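Local coordinates for protein carboxylic ester hydrolase (Aspergillus niger, PDB 7K4O) that hydrolyses ester bonds of tannins as a serine esterase of the tannase family, with gallic acid held in its pocket, at residues Y98-L107 against M119-N130; D256-D267 against R520-T528. One frame throughout, in Å; residues are numbered along the deposited sequence. Where two conformers were deposited one is given.

Interaction 1: residues Y98-L107 against M119-N130; sequences YAINSGDQSL and MTDGGFGGFSNN
Y98 meets the second segment through its backbone: its carbonyl O lies 3.4 Å from N130 CB, while the phenol ring turns away from it. One residue on, A99 CB rests against the amide of N130. A water that accepts from I100 N lies 3.0 Å from N130 OD1 and can donate to it.

I100 presses its CG2 branch on the backbone of T120-G122, where T120 OG1 accepts from G122 N in an ST turn; CG2 is 3.4 Å from T120 O and 3.6 Å from F124 CE2. Its CG1 stands anti to the backbone N (chi1 -163°), which, with chi2 extended, brings CD1 across T120 CG2 at an oblique angle. A second water links I100 O to T120 N.

N101 is the polar clasp of the contact. Its ND2 gives one proton to F127 O at 3.0 Å, almost straight (165°) and onto an in-plane lone pair, and the other to T120 O at 3.2 Å, more bent and tilted from the carbonyl plane. Its OD1 accepts from G103 N, an Asx turn, so both ends of the amide are engaged and its rotation is fixed. The same ND2 sits at the edge of the F127 ring.

Within the type II' turn of S102-Q105, G103 O comes 3.1 Å from M119 SD. L107 closes the segment with CD1 3.8 Å from M119 SD, the two side chains crossing at about a right angle.

Strands 89-93 and 115-120 are neighbours in the central sheet of the alpha/beta-hydrolase fold, and the loop after 89-93 here passes the end of 115-120 and its glycine-rich turns. Strand 74-81 flanks it through W79, L76 and E77; helix 144-169 packs on I100, F124 and Y98, whose ring also meets E355 and L359 of helix 351-361.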
loop_
_atom_site.group_PDB
_atom_site.type_symbol
_atom_site.label_atom_id
_atom_site.label_comp_id
_atom_site.label_asym_id
_atom_site.label_seq_id
_atom_site.Cartn_x
_atom_site.Cartn_y
_atom_site.Cartn_z
ATOM N N TYR A 98 -11.240 -1.112 1.641
ATOM C CA TYR A 98 -12.059 0.110 1.492
ATOM C C TYR A 98 -12.180 0.849 2.814
ATOM O O TYR A 98 -12.991 1.754 2.894
ATOM C CB TYR A 98 -13.423 -0.233 0.873
ATOM C CG TYR A 98 -13.381 -0.399 -0.625
ATOM C CD1 TYR A 98 -13.002 -1.607 -1.209
ATOM C CD2 TYR A 98 -13.616 0.678 -1.465
ATOM C CE1 TYR A 98 -12.905 -1.759 -2.590
ATOM C CE2 TYR A 98 -13.531 0.539 -2.846
ATOM C CZ TYR A 98 -13.197 -0.680 -3.414
ATOM O OH TYR A 98 -13.082 -0.784 -4.784
ATOM N N ALA A 99 -11.375 0.503 3.813
ATOM C CA ALA A 99 -11.298 1.228 5.097
ATOM C C ALA A 99 -10.279 2.357 4.973
ATOM O O ALA A 99 -9.304 2.217 4.247
ATOM C CB ALA A 99 -10.895 0.322 6.253
ATOM N N ILE A 100 -10.572 3.447 5.657
ATOM C CA ILE A 100 -9.701 4.656 5.635
ATOM C C ILE A 100 -8.910 4.723 6.955
ATOM O O ILE A 100 -8.022 5.623 7.072
ATOM C CB ILE A 100 -10.541 5.911 5.416
ATOM C CG1 ILE A 100 -9.654 7.076 4.978
ATOM C CG2 ILE A 100 -11.419 6.246 6.620
ATOM C CD1 ILE A 100 -10.443 8.267 4.480
ATOM N N ASN A 101 -9.147 3.804 7.872
ATOM C CA ASN A 101 -8.330 3.703 9.116
ATOM C C ASN A 101 -7.977 2.232 9.347
ATOM O O ASN A 101 -8.577 1.320 8.702
ATOM C CB ASN A 101 -9.065 4.280 10.308
ATOM C CG ASN A 101 -10.279 3.440 10.683
ATOM O OD1 ASN A 101 -10.125 2.389 11.318
ATOM N ND2 ASN A 101 -11.463 3.925 10.301
ATOM N N SER A 102 -7.000 1.982 10.225
ATOM C CA SER A 102 -6.519 0.619 10.500
ATOM C C SER A 102 -6.831 0.268 11.967
ATOM O O SER A 102 -6.045 -0.488 12.571
ATOM C CB SER A 102 -5.099 0.483 10.152
ATOM O OG SER A 102 -4.871 0.510 8.753
ATOM N N GLY A 103 -7.885 0.828 12.543
ATOM C CA GLY A 103 -8.244 0.597 13.955
ATOM C C GLY A 103 -7.113 0.943 14.903
ATOM O O GLY A 103 -6.561 2.068 14.837
ATOM N N ASP A 104 -6.725 0.011 15.772
ATOM C CA ASP A 104 -5.661 0.295 16.769
ATOM C C ASP A 104 -4.297 -0.100 16.216
ATOM O O ASP A 104 -3.312 -0.133 17.009
ATOM C CB ASP A 104 -5.981 -0.428 18.069
ATOM C CG ASP A 104 -7.156 0.170 18.815
ATOM O OD1 ASP A 104 -7.621 1.261 18.437
ATOM O OD2 ASP A 104 -7.629 -0.497 19.764
ATOM N N GLN A 105 -4.274 -0.531 14.970
ATOM C CA GLN A 105 -2.923 -1.092 14.500
ATOM C C GLN A 105 -1.779 -0.102 14.051
ATOM O O GLN A 105 -0.519 -0.378 14.166
ATOM C CB GLN A 105 -3.183 -2.099 13.384
ATOM C CG GLN A 105 -4.017 -3.293 13.839
ATOM C CD GLN A 105 -3.525 -4.000 15.084
ATOM O OE1 GLN A 105 -2.369 -4.373 15.189
ATOM N NE2 GLN A 105 -4.402 -4.111 16.072
ATOM N N SER A 106 -2.167 1.092 13.583
ATOM C CA SER A 106 -1.131 2.055 13.111
ATOM C C SER A 106 -0.764 3.072 14.201
ATOM O O SER A 106 0.427 3.490 14.231
ATOM C CB SER A 106 -1.537 2.788 11.839
ATOM O OG SER A 106 -1.724 1.892 10.774
ATOM N N LEU A 107 -1.730 3.538 14.963
ATOM C CA LEU A 107 -1.540 4.626 15.932
ATOM C C LEU A 107 -0.387 4.353 16.907
ATOM O O LEU A 107 0.345 5.302 17.236
ATOM C CB LEU A 107 -2.826 4.942 16.690
ATOM C CG LEU A 107 -4.031 5.371 15.856
ATOM C CD1 LEU A 107 -5.226 5.540 16.736
ATOM C CD2 LEU A 107 -3.708 6.669 15.150
ATOM N N MET A 119 -6.201 9.151 13.281
ATOM C CA MET A 119 -6.937 8.478 12.199
ATOM C C MET A 119 -8.333 9.075 12.088
ATOM O O MET A 119 -8.830 9.739 13.013
ATOM C CB MET A 119 -7.017 6.976 12.469
ATOM C CG MET A 119 -7.902 6.622 13.637
ATOM S SD MET A 119 -7.708 4.788 13.892
ATOM C CE MET A 119 -8.927 4.573 15.158
ATOM N N THR A 120 -8.970 8.800 10.959
ATOM C CA THR A 120 -10.324 9.291 10.680
ATOM C C THR A 120 -11.255 8.115 10.360
ATOM O O THR A 120 -10.818 7.057 9.887
ATOM C CB THR A 120 -10.291 10.272 9.496
ATOM O OG1 THR A 120 -11.607 10.754 9.213
ATOM C CG2 THR A 120 -9.674 9.711 8.246
ATOM N N ASP A 121 -12.530 8.358 10.559
ATOM C CA ASP A 121 -13.562 7.433 10.046
ATOM C C ASP A 121 -14.062 7.873 8.674
ATOM O O ASP A 121 -14.931 7.200 8.147
ATOM C CB ASP A 121 -14.723 7.233 11.007
ATOM C CG ASP A 121 -15.864 8.203 10.909
ATOM O OD1 ASP A 121 -15.688 9.342 10.400
ATOM O OD2 ASP A 121 -16.976 7.816 11.407
ATOM N N GLY A 122 -13.587 9.005 8.144
ATOM C CA GLY A 122 -13.944 9.388 6.770
ATOM C C GLY A 122 -15.343 9.910 6.600
ATOM O O GLY A 122 -15.713 10.242 5.430
ATOM N N GLY A 123 -16.121 10.021 7.667
ATOM C CA GLY A 123 -17.557 10.335 7.588
ATOM C C GLY A 123 -18.414 9.107 7.329
ATOM O O GLY A 123 -19.610 9.296 7.032
ATOM N N PHE A 124 -17.878 7.887 7.450
ATOM C CA PHE A 124 -18.618 6.683 7.001
ATOM C C PHE A 124 -19.547 6.124 8.073
ATOM O O PHE A 124 -20.117 5.034 7.824
ATOM C CB PHE A 124 -17.630 5.631 6.522
ATOM C CG PHE A 124 -16.572 6.100 5.553
ATOM C CD1 PHE A 124 -16.828 7.107 4.625
ATOM C CD2 PHE A 124 -15.363 5.436 5.493
ATOM C CE1 PHE A 124 -15.850 7.514 3.724
ATOM C CE2 PHE A 124 -14.385 5.847 4.613
ATOM C CZ PHE A 124 -14.632 6.885 3.740
ATOM N N GLY A 125 -19.696 6.766 9.221
ATOM C CA GLY A 125 -20.642 6.336 10.268
ATOM C C GLY A 125 -20.013 5.482 11.347
ATOM O O GLY A 125 -20.716 4.581 11.911
ATOM N N GLY A 126 -18.740 5.655 11.620
ATOM C CA GLY A 126 -18.011 4.902 12.642
ATOM C C GLY A 126 -16.726 4.362 12.111
ATOM O O GLY A 126 -16.646 4.069 10.915
ATOM N N PHE A 127 -15.712 4.181 12.955
ATOM C CA PHE A 127 -14.405 3.690 12.512
ATOM C C PHE A 127 -14.497 2.345 11.816
ATOM O O PHE A 127 -13.686 2.020 10.936
ATOM C CB PHE A 127 -13.376 3.671 13.655
ATOM C CG PHE A 127 -13.099 5.027 14.211
ATOM C CD1 PHE A 127 -12.352 5.981 13.498
ATOM C CD2 PHE A 127 -13.569 5.364 15.460
ATOM C CE1 PHE A 127 -12.195 7.263 14.011
ATOM C CE2 PHE A 127 -13.394 6.636 15.966
ATOM C CZ PHE A 127 -12.673 7.580 15.252
ATOM N N SER A 128 -15.417 1.473 12.247
ATOM C CA SER A 128 -15.470 0.106 11.676
ATOM C C SER A 128 -16.356 0.068 10.421
ATOM O O SER A 128 -16.422 -0.964 9.827
ATOM C CB SER A 128 -15.997 -0.873 12.718
ATOM O OG SER A 128 -17.326 -0.528 13.009
ATOM N N ASN A 129 -16.979 1.161 10.028
ATOM C CA ASN A 129 -17.759 1.220 8.764
ATOM C C ASN A 129 -16.871 1.791 7.660
ATOM O O ASN A 129 -16.198 2.807 7.884
ATOM C CB ASN A 129 -19.009 2.059 8.947
ATOM C CG ASN A 129 -19.965 1.358 9.900
ATOM O OD1 ASN A 129 -20.057 0.130 9.889
ATOM N ND2 ASN A 129 -20.552 2.100 10.818
ATOM N N ASN A 130 -16.906 1.189 6.487
ATOM C CA ASN A 130 -15.927 1.493 5.443
ATOM C C ASN A 130 -16.542 2.275 4.299
ATOM O O ASN A 130 -17.700 2.553 4.306
ATOM C CB ASN A 130 -15.227 0.236 5.001
ATOM C CG ASN A 130 -14.500 -0.453 6.150
ATOM O OD1 ASN A 130 -14.020 0.198 7.077
ATOM N ND2 ASN A 130 -14.420 -1.751 6.055
HETATM O O HOH W 1 -7.229 7.292 9.112
HETATM O O HOH W 2 -12.997 2.981 7.207
HETATM O O HOH W 3 -11.531 0.388 12.550
#

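Interaction 2: residues D256-D267 against R520-T528. With CA (calcium ion), chain K.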
loop_
_atom_site.group_PDB
_atom_site.type_symbol
_atom_site.label_atom_id
_atom_site.label_comp_id
_atom_site.label_asym_id
_atom_site.label_seq_id
_atom_site.Cartn_x
_atom_site.Cartn_y
_atom_site.Cartn_z
ATOM N N ASP A 256 20.455 -13.954 -6.811
ATOM C CA ASP A 256 20.857 -12.767 -6.004
ATOM C C ASP A 256 22.219 -13.000 -5.313
ATOM O O ASP A 256 22.693 -12.083 -4.613
ATOM C CB ASP A 256 19.759 -12.426 -4.998
ATOM C CG ASP A 256 19.281 -13.554 -4.117
ATOM O OD1 ASP A 256 20.147 -14.272 -3.529
ATOM O OD2 ASP A 256 18.054 -13.696 -3.981
ATOM N N GLY A 257 22.855 -14.163 -5.512
ATOM C CA GLY A 257 24.193 -14.471 -4.952
ATOM C C GLY A 257 24.126 -15.025 -3.543
ATOM O O GLY A 257 25.192 -15.300 -2.927
ATOM N N LYS A 258 22.929 -15.221 -3.017
ATOM C CA LYS A 258 22.750 -15.704 -1.642
ATOM C C LYS A 258 21.725 -16.820 -1.648
ATOM O O LYS A 258 20.570 -16.597 -1.997
ATOM C CB LYS A 258 22.353 -14.587 -0.673
ATOM C CG LYS A 258 22.363 -15.056 0.774
ATOM C CD LYS A 258 22.103 -14.000 1.808
ATOM C CE LYS A 258 22.450 -14.557 3.172
ATOM N NZ LYS A 258 21.791 -13.791 4.231
ATOM N N VAL A 259 22.132 -18.001 -1.190
ATOM C CA VAL A 259 21.213 -19.156 -1.090
ATOM C C VAL A 259 20.555 -19.096 0.279
ATOM O O VAL A 259 21.192 -19.442 1.288
ATOM C CB VAL A 259 21.940 -20.497 -1.363
ATOM C CG1 VAL A 259 21.034 -21.671 -1.062
ATOM C CG2 VAL A 259 22.444 -20.544 -2.789
ATOM N N ASP A 260 19.307 -18.640 0.312
ATOM C CA ASP A 260 18.581 -18.370 1.575
ATOM C C ASP A 260 17.082 -18.631 1.392
ATOM O O ASP A 260 16.330 -18.354 2.319
ATOM C CB ASP A 260 18.853 -16.935 2.039
ATOM C CG ASP A 260 18.478 -15.859 1.008
ATOM O OD1 ASP A 260 18.091 -16.216 -0.130
ATOM O OD2 ASP A 260 18.639 -14.637 1.344
ATOM N N TRP A 261 16.663 -19.263 0.302
ATOM C CA TRP A 261 15.226 -19.428 -0.026
ATOM C C TRP A 261 14.522 -18.029 0.025
ATOM O O TRP A 261 13.458 -17.909 0.610
ATOM C CB TRP A 261 14.597 -20.447 0.908
ATOM C CG TRP A 261 13.344 -21.023 0.326
ATOM C CD1 TRP A 261 12.058 -20.726 0.679
ATOM C CD2 TRP A 261 13.264 -21.956 -0.772
ATOM N NE1 TRP A 261 11.181 -21.428 -0.109
ATOM C CE2 TRP A 261 11.888 -22.194 -1.003
ATOM C CE3 TRP A 261 14.218 -22.659 -1.525
ATOM C CZ2 TRP A 261 11.442 -23.092 -1.976
ATOM C CZ3 TRP A 261 13.770 -23.540 -2.489
ATOM C CH2 TRP A 261 12.404 -23.744 -2.712
ATOM N N VAL A 262 15.175 -17.063 -0.568
ATOM C CA VAL A 262 14.605 -15.707 -0.782
ATOM C C VAL A 262 15.004 -15.291 -2.166
ATOM O O VAL A 262 16.168 -15.264 -2.484
ATOM C CB VAL A 262 15.085 -14.689 0.267
ATOM C CG1 VAL A 262 14.367 -13.348 0.043
ATOM C CG2 VAL A 262 14.848 -15.195 1.679
ATOM N N VAL A 263 14.023 -14.895 -2.969
ATOM C CA VAL A 263 14.330 -14.288 -4.283
ATOM C C VAL A 263 14.359 -12.763 -4.157
ATOM O O VAL A 263 13.281 -12.133 -4.175
ATOM C CB VAL A 263 13.301 -14.781 -5.303
ATOM C CG1 VAL A 263 13.522 -14.138 -6.659
ATOM C CG2 VAL A 263 13.344 -16.309 -5.374
ATOM N N ALA A 264 15.557 -12.205 -4.083
ATOM C CA ALA A 264 15.777 -10.750 -4.018
ATOM C C ALA A 264 15.843 -10.191 -5.422
ATOM O O ALA A 264 15.873 -8.971 -5.552
ATOM C CB ALA A 264 17.054 -10.439 -3.276
ATOM N N ARG A 265 15.994 -11.038 -6.454
ATOM C CA ARG A 265 16.104 -10.541 -7.843
ATOM C C ARG A 265 14.996 -11.199 -8.666
ATOM O O ARG A 265 15.288 -12.085 -9.525
ATOM C CB ARG A 265 17.521 -10.750 -8.385
ATOM C CG ARG A 265 18.553 -9.917 -7.634
ATOM C CD ARG A 265 18.478 -8.429 -7.943
ATOM N NE ARG A 265 18.828 -8.124 -9.301
ATOM C CZ ARG A 265 20.049 -7.977 -9.776
ATOM N NH1 ARG A 265 21.099 -8.034 -8.969
ATOM N NH2 ARG A 265 20.230 -7.733 -11.055
ATOM N N THR A 266 13.768 -10.695 -8.501
ATOM C CA THR A 266 12.625 -11.141 -9.330
ATOM C C THR A 266 12.787 -10.622 -10.751
ATOM O O THR A 266 12.134 -11.209 -11.657
ATOM C CB THR A 266 11.276 -10.738 -8.729
ATOM O OG1 THR A 266 11.258 -9.317 -8.726
ATOM C CG2 THR A 266 11.046 -11.374 -7.389
ATOM N N ASP A 267 13.615 -9.620 -10.987
ATOM C CA ASP A 267 13.955 -9.115 -12.327
ATOM C C ASP A 267 14.765 -10.216 -13.055
ATOM O O ASP A 267 14.414 -10.589 -14.197
ATOM C CB ASP A 267 14.690 -7.782 -12.263
ATOM C CG ASP A 267 15.657 -7.576 -11.109
ATOM O OD1 ASP A 267 16.223 -8.597 -10.583
ATOM O OD2 ASP A 267 15.800 -6.403 -10.681
ATOM N N ARG A 520 20.032 -2.633 -7.624
ATOM C CA ARG A 520 19.472 -3.933 -7.197
ATOM C C ARG A 520 20.469 -4.655 -6.288
ATOM O O ARG A 520 21.684 -4.421 -6.426
ATOM C CB ARG A 520 19.205 -4.876 -8.382
ATOM C CG ARG A 520 18.432 -4.327 -9.558
ATOM C CD ARG A 520 17.110 -3.698 -9.203
ATOM N NE ARG A 520 16.198 -4.558 -8.487
ATOM C CZ ARG A 520 15.579 -4.203 -7.340
ATOM N NH1 ARG A 520 15.814 -3.020 -6.774
ATOM N NH2 ARG A 520 14.741 -5.029 -6.787
ATOM N N PRO A 521 20.013 -5.560 -5.402
ATOM C CA PRO A 521 20.911 -6.257 -4.487
ATOM C C PRO A 521 21.664 -7.387 -5.193
ATOM O O PRO A 521 21.100 -8.094 -6.000
ATOM C CB PRO A 521 20.000 -6.827 -3.415
ATOM C CG PRO A 521 18.664 -6.980 -4.113
ATOM C CD PRO A 521 18.609 -5.806 -5.054
ATOM N N LEU A 522 22.927 -7.537 -4.847
ATOM C CA LEU A 522 23.713 -8.718 -5.300
ATOM C C LEU A 522 24.677 -9.068 -4.175
ATOM O O LEU A 522 25.409 -8.161 -3.704
ATOM C CB LEU A 522 24.435 -8.345 -6.587
ATOM C CG LEU A 522 25.186 -9.504 -7.250
ATOM C CD1 LEU A 522 24.194 -10.580 -7.638
ATOM C CD2 LEU A 522 25.985 -9.001 -8.455
ATOM N N TRP A 523 24.594 -10.295 -3.690
ATOM C CA TRP A 523 25.523 -10.766 -2.629
ATOM C C TRP A 523 26.759 -11.398 -3.280
ATOM O O TRP A 523 26.624 -12.099 -4.308
ATOM C CB TRP A 523 24.853 -11.729 -1.668
ATOM C CG TRP A 523 23.667 -11.157 -0.934
ATOM C CD1 TRP A 523 22.409 -10.946 -1.436
ATOM C CD2 TRP A 523 23.579 -10.829 0.468
ATOM N NE1 TRP A 523 21.566 -10.488 -0.460
ATOM C CE2 TRP A 523 22.258 -10.390 0.714
ATOM C CE3 TRP A 523 24.490 -10.820 1.521
ATOM C CZ2 TRP A 523 21.835 -9.959 1.976
ATOM C CZ3 TRP A 523 24.073 -10.403 2.773
ATOM C CH2 TRP A 523 22.763 -9.961 3.001
ATOM N N THR A 524 27.907 -11.142 -2.664
ATOM C CA THR A 524 29.232 -11.700 -3.048
ATOM C C THR A 524 29.803 -12.485 -1.865
ATOM O O THR A 524 29.232 -12.439 -0.736
ATOM C CB THR A 524 30.153 -10.569 -3.508
ATOM O OG1 THR A 524 30.200 -9.588 -2.473
ATOM C CG2 THR A 524 29.694 -9.923 -4.797
ATOM N N ASN A 525 30.914 -13.188 -2.091
ATOM C CA ASN A 525 31.689 -13.818 -0.991
ATOM C C ASN A 525 30.807 -14.854 -0.303
ATOM O O ASN A 525 30.596 -14.764 0.936
ATOM C CB ASN A 525 32.240 -12.782 -0.006
ATOM C CG ASN A 525 33.257 -11.866 -0.666
ATOM O OD1 ASN A 525 34.140 -12.311 -1.391
ATOM N ND2 ASN A 525 33.120 -10.570 -0.476
ATOM N N ASN A 526 30.299 -15.809 -1.081
ATOM C CA ASN A 526 29.479 -16.914 -0.529
ATOM C C ASN A 526 28.342 -16.332 0.319
ATOM O O ASN A 526 28.147 -16.787 1.473
ATOM C CB ASN A 526 30.319 -17.897 0.306
ATOM C CG ASN A 526 29.585 -19.205 0.571
ATOM O OD1 ASN A 526 28.941 -19.749 -0.330
ATOM N ND2 ASN A 526 29.642 -19.713 1.796
ATOM N N GLY A 527 27.613 -15.342 -0.223
ATOM C CA GLY A 527 26.363 -14.865 0.389
ATOM C C GLY A 527 26.585 -14.059 1.644
ATOM O O GLY A 527 25.629 -13.939 2.444
ATOM N N THR A 528 27.769 -13.483 1.815
ATOM C CA THR A 528 28.118 -12.843 3.107
ATOM C C THR A 528 28.109 -11.319 2.976
ATOM O O THR A 528 27.838 -10.668 3.996
ATOM C CB THR A 528 29.470 -13.345 3.643
ATOM O OG1 THR A 528 30.493 -13.050 2.694
ATOM C CG2 THR A 528 29.437 -14.829 3.915
HETATM CA CA CA K . 18.530 -15.580 -2.503
HETATM O O HOH W 4 27.787 -14.923 -2.999
HETATM O O HOH W 5 18.686 -13.452 -1.041
HETATM O O HOH W 6 13.897 -7.919 -7.273
#
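K258 runs obliquely across one face of the W523 indole as an extended chain. Its CB sits over the pyrrole end of the ring face, 3.7 Å from W523 CG; CG meets G527 CA and O. CD comes over the six-membered ring, a CH-pi contact 3.8 Å from its centroid. CE touches G527 O at 3.3 Å, and NZ ends over the same W523 ring, 4.4 Å from the centroid, as a cation-pi partner. With CG anti to the backbone N (chi1 -172°), the chain runs out across the indole.

The backbone of K258 does a different job: its O binds calcium, together with both carboxylate oxygens of D256, D260 OD1, V262 O and a water, with D253 completing the site. This calcium-binding loop is pinned to strand 520-524, the first arm of a beta hairpin, by a straight bond (177°) from W523 N to D256 O.

Farther along, D267 bridges two arginines, OD1 to R265 NE and OD2 to R520 NE, both at 2.9 Å. R265 NH1 hydrogen-bonds to P521 O from above the carbonyl plane, and one face of the R265 guanidinium rests on R520 CB. R265 NH2 is also hydrogen-bonded to S538 OG, R520 NH2 to T459 OG1, and D267 OD2 to W542 NE1.

Interactions 1 and 2 lie on opposite sides of the chain's centre, their centres 39 Å apart and their nearest atoms about 24 Å apart, so neither contact bears directly on the other. Interaction 1 is the one near the pocket that holds gallic acid: the Y98 side chain comes within about 5 Å of that ligand, which G96 and G97, just ahead of the segment, help to enclose. S186 and H465 also line the pocket and, with D419, form a probable catalytic triad. Interaction 2 lies farther out, about 25 Å from the chain's centre against 16 Å for interaction 1, beside a calcium site whose protein ligands come from 256-267 and D253.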